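Local coordinates for protein arginine kinase (Anthopleura japonica, PDB 4RF6) that catalyses the reversible transfer of a phosphoryl group between ATP and L-arginine, using a chain that carries two tandem phosphagen kinase repeats, at residues 129-134 with 285-290; 279-284 with 337-342; 485-490 with 631-636; 506-511 with 579-584. All blocks are in the same frame, centred on the assembly; numbering follows the deposited sequence. Where two conformers were deposited one is given.

Contact 1: residues 129-134 with 285-290; sequences STRIRV and GMRASV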
loop_
_atom_site.group_PDB
_atom_site.type_symbol
_atom_site.label_atom_id
_atom_site.label_comp_id
_atom_site.label_asym_id
_atom_site.label_seq_id
_atom_site.Cartn_x
_atom_site.Cartn_y
_atom_site.Cartn_z
ATOM N N SER A 129 -4.120 2.036 -5.881
ATOM C CA SER A 129 -5.031 2.331 -4.782
ATOM C C SER A 129 -6.368 2.865 -5.274
ATOM O O SER A 129 -6.468 3.405 -6.376
ATOM C CB SER A 129 -4.392 3.328 -3.809
ATOM O OG SER A 129 -4.095 4.552 -4.461
ATOM N N THR A 130 -7.387 2.718 -4.432
ATOM C CA THR A 130 -8.747 3.107 -4.765
ATOM C C THR A 130 -9.361 3.796 -3.548
ATOM O O THR A 130 -9.152 3.356 -2.411
ATOM C CB THR A 130 -9.578 1.872 -5.160
ATOM O OG1 THR A 130 -9.032 1.291 -6.354
ATOM C CG2 THR A 130 -11.035 2.248 -5.409
ATOM N N ARG A 131 -10.099 4.878 -3.783
ATOM C CA ARG A 131 -10.634 5.700 -2.699
ATOM C C ARG A 131 -11.966 6.310 -3.115
ATOM O O ARG A 131 -12.093 6.833 -4.225
ATOM C CB ARG A 131 -9.634 6.816 -2.355
ATOM C CG ARG A 131 -10.047 7.750 -1.226
ATOM C CD ARG A 131 -8.967 8.812 -1.003
ATOM N NE ARG A 131 -9.284 9.751 0.076
ATOM C CZ ARG A 131 -9.995 10.869 -0.073
ATOM N NH1 ARG A 131 -10.214 11.652 0.970
ATOM N NH2 ARG A 131 -10.493 11.206 -1.255
ATOM N N ILE A 132 -12.965 6.224 -2.240
ATOM C CA ILE A 132 -14.237 6.893 -2.487
ATOM C C ILE A 132 -14.666 7.658 -1.240
ATOM O O ILE A 132 -14.690 7.115 -0.130
ATOM C CB ILE A 132 -15.353 5.921 -2.930
ATOM C CG1 ILE A 132 -14.883 5.050 -4.098
ATOM C CG2 ILE A 132 -16.600 6.700 -3.327
ATOM C CD1 ILE A 132 -15.924 4.054 -4.591
ATOM N N ARG A 133 -14.987 8.929 -1.438
ATOM C CA ARG A 133 -15.360 9.822 -0.350
ATOM C C ARG A 133 -16.696 10.477 -0.658
ATOM O O ARG A 133 -16.958 10.826 -1.801
ATOM C CB ARG A 133 -14.293 10.902 -0.199
ATOM C CG ARG A 133 -14.649 12.029 0.752
ATOM C CD ARG A 133 -14.315 13.374 0.126
ATOM N NE ARG A 133 -15.501 14.074 -0.363
ATOM C CZ ARG A 133 -15.475 15.082 -1.231
ATOM N NH1 ARG A 133 -16.607 15.657 -1.610
ATOM N NH2 ARG A 133 -14.322 15.508 -1.727
ATOM N N VAL A 134 -17.545 10.627 0.359
ATOM C CA VAL A 134 -18.787 11.381 0.219
ATOM C C VAL A 134 -18.960 12.324 1.405
ATOM O O VAL A 134 -18.555 12.016 2.528
ATOM C CB VAL A 134 -20.041 10.481 0.088
ATOM C CG1 VAL A 134 -20.062 9.771 -1.262
ATOM C CG2 VAL A 134 -20.104 9.480 1.234
ATOM N N GLY A 285 -21.923 14.485 -3.759
ATOM C CA GLY A 285 -20.971 14.876 -2.738
ATOM C C GLY A 285 -19.734 14.006 -2.767
ATOM O O GLY A 285 -19.019 13.898 -1.769
ATOM N N MET A 286 -19.473 13.394 -3.921
ATOM C CA MET A 286 -18.481 12.327 -4.005
ATOM C C MET A 286 -17.188 12.736 -4.697
ATOM O O MET A 286 -17.217 13.415 -5.725
ATOM C CB MET A 286 -19.080 11.118 -4.739
ATOM C CG MET A 286 -18.093 9.973 -4.994
ATOM S SD MET A 286 -18.848 8.610 -5.891
ATOM C CE MET A 286 -20.048 8.062 -4.683
ATOM N N ARG A 287 -16.055 12.331 -4.127
ATOM C CA ARG A 287 -14.817 12.256 -4.900
ATOM C C ARG A 287 -14.310 10.818 -4.917
ATOM O O ARG A 287 -13.940 10.262 -3.878
ATOM C CB ARG A 287 -13.717 13.180 -4.372
ATOM C CG ARG A 287 -12.477 13.164 -5.280
ATOM C CD ARG A 287 -11.292 13.955 -4.732
ATOM N NE ARG A 287 -10.151 13.898 -5.646
ATOM C CZ ARG A 287 -9.084 13.118 -5.480
ATOM N NH1 ARG A 287 -8.102 13.134 -6.373
ATOM N NH2 ARG A 287 -8.993 12.326 -4.418
ATOM N N ALA A 288 -14.307 10.224 -6.108
ATOM C CA ALA A 288 -13.763 8.887 -6.324
ATOM C C ALA A 288 -12.393 9.047 -6.968
ATOM O O ALA A 288 -12.222 9.876 -7.866
ATOM C CB ALA A 288 -14.684 8.085 -7.232
ATOM N N SER A 289 -11.418 8.256 -6.532
ATOM C CA SER A 289 -10.042 8.404 -7.007
ATOM C C SER A 289 -9.306 7.067 -7.098
ATOM O O SER A 289 -9.300 6.299 -6.133
ATOM C CB SER A 289 -9.276 9.357 -6.085
ATOM O OG SER A 289 -7.877 9.240 -6.259
ATOM N N VAL A 290 -8.673 6.808 -8.240
ATOM C CA VAL A 290 -7.865 5.608 -8.440
ATOM C C VAL A 290 -6.458 6.027 -8.858
ATOM O O VAL A 290 -6.300 6.831 -9.777
ATOM C CB VAL A 290 -8.488 4.698 -9.533
ATOM C CG1 VAL A 290 -7.510 3.616 -9.973
ATOM C CG2 VAL A 290 -9.778 4.073 -9.039
HETATM O O HOH W 1 -6.803 6.049 -4.413
#
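The carbonyl oxygen of S289 receives two donors: the backbone N of R131 lies 2.9 Å from S289 O, and a water that also meets OG of S129 gives it a second hydrogen bond. This is the antiparallel pairing of strands 127-136 and 286-293 inside the eight-stranded sheet of a phosphagen kinase catalytic domain. R131 with S289 and R133 with R287 form the hydrogen-bonded pairs; S289 N returns to R131 O at 2.8 Å, and its N-H points fairly straight at the oxygen (157°). The two faces of the sheet differ sharply. One carries R131, R133 and R287, all predicted to bind ATP. R131 and R287 extend from CG to NE and cross at about a right angle, their NH2 atoms 3.7 Å apart. Such a cluster of like charges is consistent with a phosphate site, and D333, in a salt bridge with R287, would offset part of it. R133 has two deposited conformers, and only for the one described do its NH1 bonds to N281 and G285 O hold, which makes them doubtful. I132, V134, M286 and A288 are on the buried face, where helix 344-370 touches I132, M286 and A288, and helix 246-264 touches I132. The bend at chi3 of M286 (-65°) brings CE near both neighbours, 3.9 Å from CG2 of I132 and 3.8 Å from CG1 of V134.

Contact 2: residues 279-284 with 337-342; sequences PSNLGT and RRRLGL
T284 N donates to R339 O at 2.9 Å, the sounder of the two direct hydrogen bonds that join these loops. The same oxygen also receives a CH...O contact from CA of G283, whose lack of a side chain lets the carbonyl and CD2 of L340 come close, the latter 3.6 Å from G283 CA. The guanidinium of R339 divides its donors. NE serves M286 O on the neighbouring strand, while NH1 makes only a weak bond to S280 O at 3.0 Å, its N-H pointing well off the oxygen (126°). Over the centre of one guanidinium face sits OD1 of N281, 3.9 Å from R339 CZ, with the amide plane turned steeply against it; that oxygen has its hydrogen bond with R133. OG1 of T284, placed between its own backbone N and carbonyl carbon (chi1 59°), accepts from M286 N. It also meets a water at 2.7 Å, and this water donates to R338 O, which N336 ND2 also reaches. The methyl CG2 of T284 packs closely on L342 O. The threonine bond to the N-H two residues on is that of an ST turn, here leading into strand 286-293; C278, a substrate-binding residue by similarity, immediately precedes the loop segment.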
loop_
_atom_site.group_PDB
_atom_site.type_symbol
_atom_site.label_atom_id
_atom_site.label_comp_id
_atom_site.label_asym_id
_atom_site.label_seq_id
_atom_site.Cartn_x
_atom_site.Cartn_y
_atom_site.Cartn_z
ATOM N N PRO A 279 -20.780 24.660 -2.265
ATOM C CA PRO A 279 -21.576 24.184 -3.407
ATOM C C PRO A 279 -20.808 23.267 -4.360
ATOM O O PRO A 279 -21.433 22.658 -5.227
ATOM C CB PRO A 279 -21.994 25.480 -4.130
ATOM C CG PRO A 279 -21.152 26.579 -3.521
ATOM C CD PRO A 279 -20.832 26.126 -2.127
ATOM N N SER A 280 -19.490 23.162 -4.212
ATOM C CA SER A 280 -18.705 22.291 -5.082
ATOM C C SER A 280 -19.001 20.823 -4.788
ATOM O O SER A 280 -18.764 19.943 -5.629
ATOM C CB SER A 280 -17.208 22.557 -4.902
ATOM O OG SER A 280 -16.784 22.263 -3.579
ATOM N N ASN A 281 -19.523 20.573 -3.588
ATOM C CA ASN A 281 -19.740 19.222 -3.082
ATOM C C ASN A 281 -21.195 18.764 -3.098
ATOM O O ASN A 281 -21.535 17.787 -2.442
ATOM C CB ASN A 281 -19.202 19.111 -1.650
ATOM C CG ASN A 281 -17.697 18.955 -1.600
ATOM O OD1 ASN A 281 -17.125 18.139 -2.317
ATOM N ND2 ASN A 281 -17.048 19.742 -0.752
ATOM N N LEU A 282 -22.057 19.463 -3.828
ATOM C CA LEU A 282 -23.464 19.084 -3.886
ATOM C C LEU A 282 -23.658 17.828 -4.739
ATOM O O LEU A 282 -22.697 17.296 -5.302
ATOM C CB LEU A 282 -24.314 20.241 -4.424
ATOM C CG LEU A 282 -24.340 21.520 -3.582
ATOM C CD1 LEU A 282 -25.017 22.653 -4.343
ATOM C CD2 LEU A 282 -25.038 21.283 -2.251
ATOM N N GLY A 283 -24.899 17.352 -4.824
ATOM C CA GLY A 283 -25.222 16.191 -5.639
ATOM C C GLY A 283 -24.855 14.885 -4.963
ATOM O O GLY A 283 -25.444 14.516 -3.946
ATOM N N THR A 284 -23.884 14.182 -5.536
ATOM C CA THR A 284 -23.372 12.952 -4.943
ATOM C C THR A 284 -22.488 13.279 -3.755
ATOM O O THR A 284 -22.300 12.447 -2.863
ATOM C CB THR A 284 -22.516 12.173 -5.930
ATOM O OG1 THR A 284 -21.412 12.991 -6.352
ATOM C CG2 THR A 284 -23.343 11.740 -7.138
ATOM N N ARG A 337 -15.047 14.256 -12.470
ATOM C CA ARG A 337 -15.205 15.699 -12.593
ATOM C C ARG A 337 -16.600 16.160 -12.175
ATOM O O ARG A 337 -16.817 17.348 -11.930
ATOM C CB ARG A 337 -14.905 16.163 -14.022
ATOM C CG ARG A 337 -13.489 16.688 -14.219
ATOM C CD ARG A 337 -13.282 17.267 -15.616
ATOM N NE ARG A 337 -13.371 16.244 -16.653
ATOM C CZ ARG A 337 -12.715 16.288 -17.811
ATOM N NH1 ARG A 337 -11.910 17.308 -18.082
ATOM N NH2 ARG A 337 -12.861 15.308 -18.697
ATOM N N ARG A 338 -17.538 15.218 -12.086
ATOM C CA ARG A 338 -18.954 15.555 -11.929
ATOM C C ARG A 338 -19.611 14.999 -10.652
ATOM O O ARG A 338 -19.258 13.914 -10.174
ATOM C CB ARG A 338 -19.733 15.098 -13.167
ATOM C CG ARG A 338 -19.292 15.760 -14.467
ATOM C CD ARG A 338 -20.117 15.243 -15.632
ATOM N NE ARG A 338 -19.954 16.041 -16.848
ATOM C CZ ARG A 338 -20.668 15.861 -17.955
ATOM N NH1 ARG A 338 -21.593 14.910 -18.004
ATOM N NH2 ARG A 338 -20.455 16.629 -19.015
ATOM N N ARG A 339 -20.572 15.751 -10.116
ATOM C CA ARG A 339 -21.284 15.366 -8.897
ATOM C C ARG A 339 -22.785 15.640 -8.993
ATOM O O ARG A 339 -23.586 15.059 -8.253
ATOM C CB ARG A 339 -20.732 16.123 -7.691
ATOM C CG ARG A 339 -19.294 15.810 -7.350
ATOM C CD ARG A 339 -18.872 16.508 -6.068
ATOM N NE ARG A 339 -17.513 16.138 -5.698
ATOM C CZ ARG A 339 -16.446 16.900 -5.913
ATOM N NH1 ARG A 339 -16.584 18.092 -6.481
ATOM N NH2 ARG A 339 -15.242 16.472 -5.547
ATOM N N LEU A 340 -23.158 16.552 -9.882
ATOM C CA LEU A 340 -24.566 16.871 -10.099
ATOM C C LEU A 340 -25.015 16.351 -11.453
ATOM O O LEU A 340 -24.397 16.656 -12.480
ATOM C CB LEU A 340 -24.808 18.381 -10.015
ATOM C CG LEU A 340 -25.104 18.950 -8.627
ATOM C CD1 LEU A 340 -25.086 20.477 -8.637
ATOM C CD2 LEU A 340 -26.443 18.433 -8.132
ATOM N N GLY A 341 -26.081 15.554 -11.457
ATOM C CA GLY A 341 -26.648 15.073 -12.706
ATOM C C GLY A 341 -26.318 13.620 -12.975
ATOM O O GLY A 341 -26.711 13.069 -14.004
ATOM N N LEU A 342 -25.578 13.003 -12.056
ATOM C CA LEU A 342 -25.307 11.570 -12.129
ATOM C C LEU A 342 -25.345 10.998 -10.725
ATOM O O LEU A 342 -25.027 11.691 -9.759
ATOM C CB LEU A 342 -23.963 11.282 -12.806
ATOM C CG LEU A 342 -22.676 11.365 -11.982
ATOM C CD1 LEU A 342 -21.498 10.849 -12.793
ATOM C CD2 LEU A 342 -22.410 12.786 -11.513
HETATM O O HOH W 2 -20.063 11.800 -8.342
#

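Contact 3: residues 485-490 with 631-636; sequences RVARNV and PTNLGT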
loop_
_atom_site.group_PDB
_atom_site.type_symbol
_atom_site.label_atom_id
_atom_site.label_comp_id
_atom_site.label_asym_id
_atom_site.label_seq_id
_atom_site.Cartn_x
_atom_site.Cartn_y
_atom_site.Cartn_z
ATOM N N ARG A 485 19.995 -19.269 8.245
ATOM C CA ARG A 485 18.784 -18.700 7.662
ATOM C C ARG A 485 18.193 -19.664 6.641
ATOM O O ARG A 485 18.937 -20.322 5.911
ATOM C CB ARG A 485 19.122 -17.370 6.974
ATOM C CG ARG A 485 18.014 -16.782 6.087
ATOM C CD ARG A 485 18.136 -17.229 4.622
ATOM N NE ARG A 485 19.099 -16.434 3.865
ATOM C CZ ARG A 485 19.399 -16.645 2.588
ATOM N NH1 ARG A 485 18.817 -17.637 1.924
ATOM N NH2 ARG A 485 20.281 -15.866 1.974
ATOM N N VAL A 486 16.864 -19.737 6.569
ATOM C CA VAL A 486 16.218 -20.420 5.448
ATOM C C VAL A 486 15.150 -19.522 4.831
ATOM O O VAL A 486 14.454 -18.786 5.532
ATOM C CB VAL A 486 15.607 -21.803 5.822
ATOM C CG1 VAL A 486 16.684 -22.776 6.264
ATOM C CG2 VAL A 486 14.542 -21.661 6.892
ATOM N N ALA A 487 15.048 -19.564 3.510
ATOM C CA ALA A 487 13.953 -18.909 2.813
ATOM C C ALA A 487 12.858 -19.946 2.619
ATOM O O ALA A 487 13.141 -21.088 2.269
ATOM C CB ALA A 487 14.418 -18.385 1.468
ATOM N N ARG A 488 11.607 -19.553 2.831
ATOM C CA ARG A 488 10.490 -20.463 2.604
ATOM C C ARG A 488 9.333 -19.688 1.990
ATOM O O ARG A 488 9.204 -18.478 2.208
ATOM C CB ARG A 488 10.050 -21.124 3.913
ATOM C CG ARG A 488 11.048 -22.106 4.532
ATOM C CD ARG A 488 11.148 -23.394 3.708
ATOM N NE ARG A 488 12.001 -24.389 4.359
ATOM C CZ ARG A 488 13.303 -24.527 4.124
ATOM N NH1 ARG A 488 13.915 -23.738 3.241
ATOM N NH2 ARG A 488 13.996 -25.453 4.773
ATOM N N ASN A 489 8.507 -20.374 1.204
ATOM C CA ASN A 489 7.268 -19.771 0.731
ATOM C C ASN A 489 6.076 -20.641 1.113
ATOM O O ASN A 489 6.200 -21.865 1.187
ATOM C CB ASN A 489 7.334 -19.485 -0.769
ATOM C CG ASN A 489 8.319 -18.368 -1.097
ATOM O OD1 ASN A 489 7.957 -17.190 -1.110
ATOM N ND2 ASN A 489 9.576 -18.733 -1.332
ATOM N N VAL A 490 4.940 -20.004 1.387
ATOM C CA VAL A 490 3.783 -20.706 1.945
ATOM C C VAL A 490 2.975 -21.437 0.868
ATOM O O VAL A 490 2.627 -20.860 -0.168
ATOM C CB VAL A 490 2.879 -19.744 2.757
ATOM C CG1 VAL A 490 1.691 -20.487 3.334
ATOM C CG2 VAL A 490 3.670 -19.087 3.879
ATOM N N PRO A 631 15.512 -18.331 -8.199
ATOM C CA PRO A 631 16.070 -19.679 -8.368
ATOM C C PRO A 631 17.373 -19.905 -7.601
ATOM O O PRO A 631 17.775 -21.055 -7.442
ATOM C CB PRO A 631 16.317 -19.769 -9.879
ATOM C CG PRO A 631 15.345 -18.773 -10.484
ATOM C CD PRO A 631 15.311 -17.643 -9.489
ATOM N N THR A 632 18.019 -18.838 -7.128
ATOM C CA THR A 632 19.214 -18.988 -6.301
ATOM C C THR A 632 18.881 -19.508 -4.906
ATOM O O THR A 632 19.744 -20.049 -4.216
ATOM C CB THR A 632 20.006 -17.669 -6.163
ATOM O OG1 THR A 632 19.214 -16.689 -5.477
ATOM C CG2 THR A 632 20.406 -17.144 -7.519
ATOM N N ASN A 633 17.629 -19.342 -4.495
ATOM C CA ASN A 633 17.206 -19.748 -3.159
ATOM C C ASN A 633 16.471 -21.086 -3.112
ATOM O O ASN A 633 15.789 -21.386 -2.131
ATOM C CB ASN A 633 16.321 -18.671 -2.531
ATOM C CG ASN A 633 17.116 -17.647 -1.753
ATOM O OD1 ASN A 633 17.450 -17.866 -0.587
ATOM N ND2 ASN A 633 17.416 -16.517 -2.387
ATOM N N LEU A 634 16.611 -21.889 -4.161
ATOM C CA LEU A 634 15.973 -23.202 -4.205
ATOM C C LEU A 634 16.662 -24.207 -3.276
ATOM O O LEU A 634 17.640 -23.868 -2.597
ATOM C CB LEU A 634 15.955 -23.725 -5.641
ATOM C CG LEU A 634 15.120 -22.896 -6.611
ATOM C CD1 LEU A 634 15.313 -23.388 -8.037
ATOM C CD2 LEU A 634 13.655 -22.967 -6.225
ATOM N N GLY A 635 16.141 -25.433 -3.239
ATOM C CA GLY A 635 16.728 -26.510 -2.451
ATOM C C GLY A 635 16.460 -26.382 -0.964
ATOM O O GLY A 635 15.313 -26.464 -0.517
ATOM N N THR A 636 17.527 -26.191 -0.197
ATOM C CA THR A 636 17.428 -25.907 1.231
ATOM C C THR A 636 17.019 -24.459 1.485
ATOM O O THR A 636 16.560 -24.120 2.583
ATOM C CB THR A 636 18.780 -26.095 1.901
ATOM O OG1 THR A 636 19.711 -25.184 1.303
ATOM C CG2 THR A 636 19.270 -27.517 1.718
HETATM O O HOH W 3 19.916 -16.097 -1.377
#
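NH1 of R488 reaches T636 O at 2.8 Å in an almost straight hydrogen bond (173°). The carbonyl oxygen lies at the guanidinium edge and in its plane, although NH1 itself stands above the plane of the carbonyl. R488 gets there by folding back: CG is anti to the carbonyl carbon, and a bend at chi2 (-71°) turns the chain toward its own strand, where NH1 also donates to A487 O, 2.9 Å away. CG2 of V486 sits over the centre of one guanidinium face. Beyond the two segments, NH2 pairs with E696 in a salt bridge and Y626 makes a cation-pi contact, which would help to balance the buried charge. R485 behaves differently. Its CG is anti to the backbone N, and successive bends at chi2 (-92°) and chi3 bring the side chain across that of N633 at about a right angle, the guanidinium and amide planes well short of perpendicular. There NH1 makes a weak bond to N633 OD1 at 2.9 Å, beside a further bond to G637 O. The same OD1 rests 3.7 Å from CB of A487, and a water accepts weak bonds from N633 ND2 and R485 NH2. T636 holds OG1 between its backbone N and carbonyl carbon, the rotamer with which it accepts from M638 N. That bond defines an ST turn, which leads into strand 638-645 beside strand 479-488 in the phosphagen kinase sheet of the second repeat.

Contact 4: residues 506-511 with 579-584; sequences DIERKV and VWINEE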
loop_
_atom_site.group_PDB
_atom_site.type_symbol
_atom_site.label_atom_id
_atom_site.label_comp_id
_atom_site.label_asym_id
_atom_site.label_seq_id
_atom_site.Cartn_x
_atom_site.Cartn_y
_atom_site.Cartn_z
ATOM N N ASP A 506 -3.302 -12.528 3.130
ATOM C CA ASP A 506 -3.628 -13.821 3.738
ATOM C C ASP A 506 -2.382 -14.460 4.335
ATOM O O ASP A 506 -2.419 -15.011 5.430
ATOM C CB ASP A 506 -4.249 -14.783 2.720
ATOM C CG ASP A 506 -5.689 -14.439 2.388
ATOM O OD1 ASP A 506 -6.290 -13.612 3.110
ATOM O OD2 ASP A 506 -6.222 -15.003 1.406
ATOM N N ILE A 507 -1.281 -14.386 3.596
ATOM C CA ILE A 507 -0.001 -14.911 4.061
ATOM C C ILE A 507 0.444 -14.222 5.350
ATOM O O ILE A 507 0.799 -14.893 6.318
ATOM C CB ILE A 507 1.081 -14.773 2.970
ATOM C CG1 ILE A 507 0.816 -15.767 1.839
ATOM C CG2 ILE A 507 2.469 -14.981 3.554
ATOM C CD1 ILE A 507 1.520 -15.434 0.528
ATOM N N GLU A 508 0.418 -12.891 5.371
ATOM C CA GLU A 508 0.813 -12.160 6.573
ATOM C C GLU A 508 -0.038 -12.601 7.765
ATOM O O GLU A 508 0.481 -12.872 8.848
ATOM C CB GLU A 508 0.691 -10.644 6.383
ATOM C CG GLU A 508 1.239 -9.863 7.576
ATOM C CD GLU A 508 0.731 -8.433 7.665
ATOM O OE1 GLU A 508 1.306 -7.664 8.462
ATOM O OE2 GLU A 508 -0.241 -8.087 6.957
ATOM N N ARG A 509 -1.345 -12.697 7.543
ATOM C CA ARG A 509 -2.286 -13.068 8.601
ATOM C C ARG A 509 -1.999 -14.459 9.166
ATOM O O ARG A 509 -1.982 -14.656 10.385
ATOM C CB ARG A 509 -3.721 -13.014 8.064
ATOM C CG ARG A 509 -4.796 -13.134 9.134
ATOM C CD ARG A 509 -6.196 -13.196 8.531
ATOM N NE ARG A 509 -6.564 -14.553 8.128
ATOM C CZ ARG A 509 -6.491 -15.007 6.882
ATOM N NH1 ARG A 509 -6.842 -16.254 6.597
ATOM N NH2 ARG A 509 -6.068 -14.208 5.915
ATOM N N LYS A 510 -1.767 -15.424 8.282
ATOM C CA LYS A 510 -1.555 -16.804 8.722
ATOM C C LYS A 510 -0.185 -17.024 9.358
ATOM O O LYS A 510 -0.059 -17.785 10.322
ATOM C CB LYS A 510 -1.787 -17.786 7.576
ATOM C CG LYS A 510 -3.134 -17.605 6.898
ATOM C CD LYS A 510 -3.741 -18.907 6.409
ATOM C CE LYS A 510 -3.019 -19.468 5.206
ATOM N NZ LYS A 510 -3.939 -20.314 4.385
ATOM N N VAL A 511 0.842 -16.360 8.833
ATOM C CA VAL A 511 2.180 -16.465 9.427
ATOM C C VAL A 511 2.214 -15.846 10.831
ATOM O O VAL A 511 2.683 -16.479 11.790
ATOM C CB VAL A 511 3.266 -15.832 8.537
ATOM C CG1 VAL A 511 4.597 -15.840 9.254
ATOM C CG2 VAL A 511 3.376 -16.589 7.216
ATOM N N VAL A 579 12.249 -13.388 12.035
ATOM C CA VAL A 579 11.504 -13.689 10.815
ATOM C C VAL A 579 11.172 -12.408 10.059
ATOM O O VAL A 579 10.700 -11.431 10.649
ATOM C CB VAL A 579 10.194 -14.444 11.110
ATOM C CG1 VAL A 579 9.497 -14.820 9.812
ATOM C CG2 VAL A 579 10.462 -15.690 11.936
ATOM N N TRP A 580 11.436 -12.406 8.757
ATOM C CA TRP A 580 10.944 -11.344 7.892
ATOM C C TRP A 580 9.778 -11.894 7.092
ATOM O O TRP A 580 9.876 -12.980 6.509
ATOM C CB TRP A 580 12.034 -10.850 6.949
ATOM C CG TRP A 580 13.067 -10.007 7.620
ATOM C CD1 TRP A 580 13.043 -9.537 8.906
ATOM C CD2 TRP A 580 14.289 -9.534 7.042
ATOM N NE1 TRP A 580 14.175 -8.799 9.156
ATOM C CE2 TRP A 580 14.956 -8.781 8.030
ATOM C CE3 TRP A 580 14.884 -9.677 5.782
ATOM C CZ2 TRP A 580 16.193 -8.167 7.797
ATOM C CZ3 TRP A 580 16.110 -9.067 5.551
ATOM C CH2 TRP A 580 16.752 -8.324 6.555
ATOM N N ILE A 581 8.674 -11.150 7.065
ATOM C CA ILE A 581 7.478 -11.586 6.351
ATOM C C ILE A 581 7.254 -10.786 5.073
ATOM O O ILE A 581 7.177 -9.551 5.103
ATOM C CB ILE A 581 6.228 -11.509 7.245
ATOM C CG1 ILE A 581 6.438 -12.329 8.519
ATOM C CG2 ILE A 581 4.998 -12.009 6.491
ATOM C CD1 ILE A 581 5.243 -12.321 9.462
ATOM N N ASN A 582 7.161 -11.506 3.954
ATOM C CA ASN A 582 6.883 -10.917 2.648
ATOM C C ASN A 582 7.919 -9.898 2.180
ATOM O O ASN A 582 7.584 -8.933 1.489
ATOM C CB ASN A 582 5.461 -10.332 2.600
ATOM C CG ASN A 582 4.393 -11.410 2.507
ATOM O OD1 ASN A 582 4.578 -12.410 1.822
ATOM N ND2 ASN A 582 3.272 -11.211 3.206
ATOM N N GLU A 583 9.175 -10.118 2.562
ATOM C CA GLU A 583 10.278 -9.332 2.025
ATOM C C GLU A 583 10.564 -9.788 0.582
ATOM O O GLU A 583 9.786 -9.487 -0.330
ATOM C CB GLU A 583 11.512 -9.459 2.925
ATOM C CG GLU A 583 12.634 -8.466 2.620
ATOM C CD GLU A 583 13.883 -9.140 2.080
ATOM O OE1 GLU A 583 14.004 -10.377 2.221
ATOM O OE2 GLU A 583 14.739 -8.428 1.511
ATOM N N GLU A 584 11.652 -10.525 0.367
ATOM C CA GLU A 584 11.961 -11.064 -0.964
ATOM C C GLU A 584 11.252 -12.401 -1.165
ATOM O O GLU A 584 10.709 -12.680 -2.239
ATOM C CB GLU A 584 13.472 -11.242 -1.144
ATOM C CG GLU A 584 13.890 -11.707 -2.542
ATOM C CD GLU A 584 15.401 -11.790 -2.707
ATOM O OE1 GLU A 584 16.124 -11.484 -1.738
ATOM O OE2 GLU A 584 15.865 -12.156 -3.806
#
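I507 lays its CG2 methyl against the side-chain amide of N582, 3.7 Å from OD1 and 3.9 Å from ND2. The contact belongs to the helix-on-sheet packing of the second phosphagen kinase catalytic domain, where helix 501-516 lies against the end of strand 577-581. With CG1 of I507 beside the backbone N and anti to the carbonyl carbon (chi1 -72°), CG2 is left anti to N, and this branch meets the amide. N582 itself leaves the strand with a left-handed backbone conformation, and its ND2 donates to G566 O, with a weak second bond to R504 O in the helix; the bond to G566 O chiefly fixes the amide, against which the methyl packs. One residue on, E508 contributes its backbone and the root of its side chain: CA lies 4.2 Å from CG2 of I581, and CB 4.1 Å from ND2 of N582. Beyond CG its chain runs on extended, and OE1 finds the hydroxyl of Y526 on strand 524-528. The helix then presents V511, which meets the strand by apolar contact alone. The side chains of V511 and I581 run alongside in opposing senses, with V512 and L515 of the same helix also touching the isoleucine. CG1 of V511, anti to its backbone N, stops 3.6 Å from CD1 of I581.

The four contacts fall into two pairs, one in each repeat of the double-domain chain. Contacts 1 and 2, with centres 13 Å apart, alternate along the sequence and touch: R133 meets N281, and R339 meets M286, so the strand pair and the loops beside it form one unit that includes part of the predicted ATP site. Contacts 3 and 4 come later, with centres 14 Å apart; contact 4 lies between the two segments of contact 3 in sequence, and V490 packs on I507 and V511. Contacts 1 and 3 are 41 Å apart, centre to centre, on opposite sides of the chain's centre. Both belong to eight-stranded sheets of identical strand order, as expected of tandem phosphagen kinase domains.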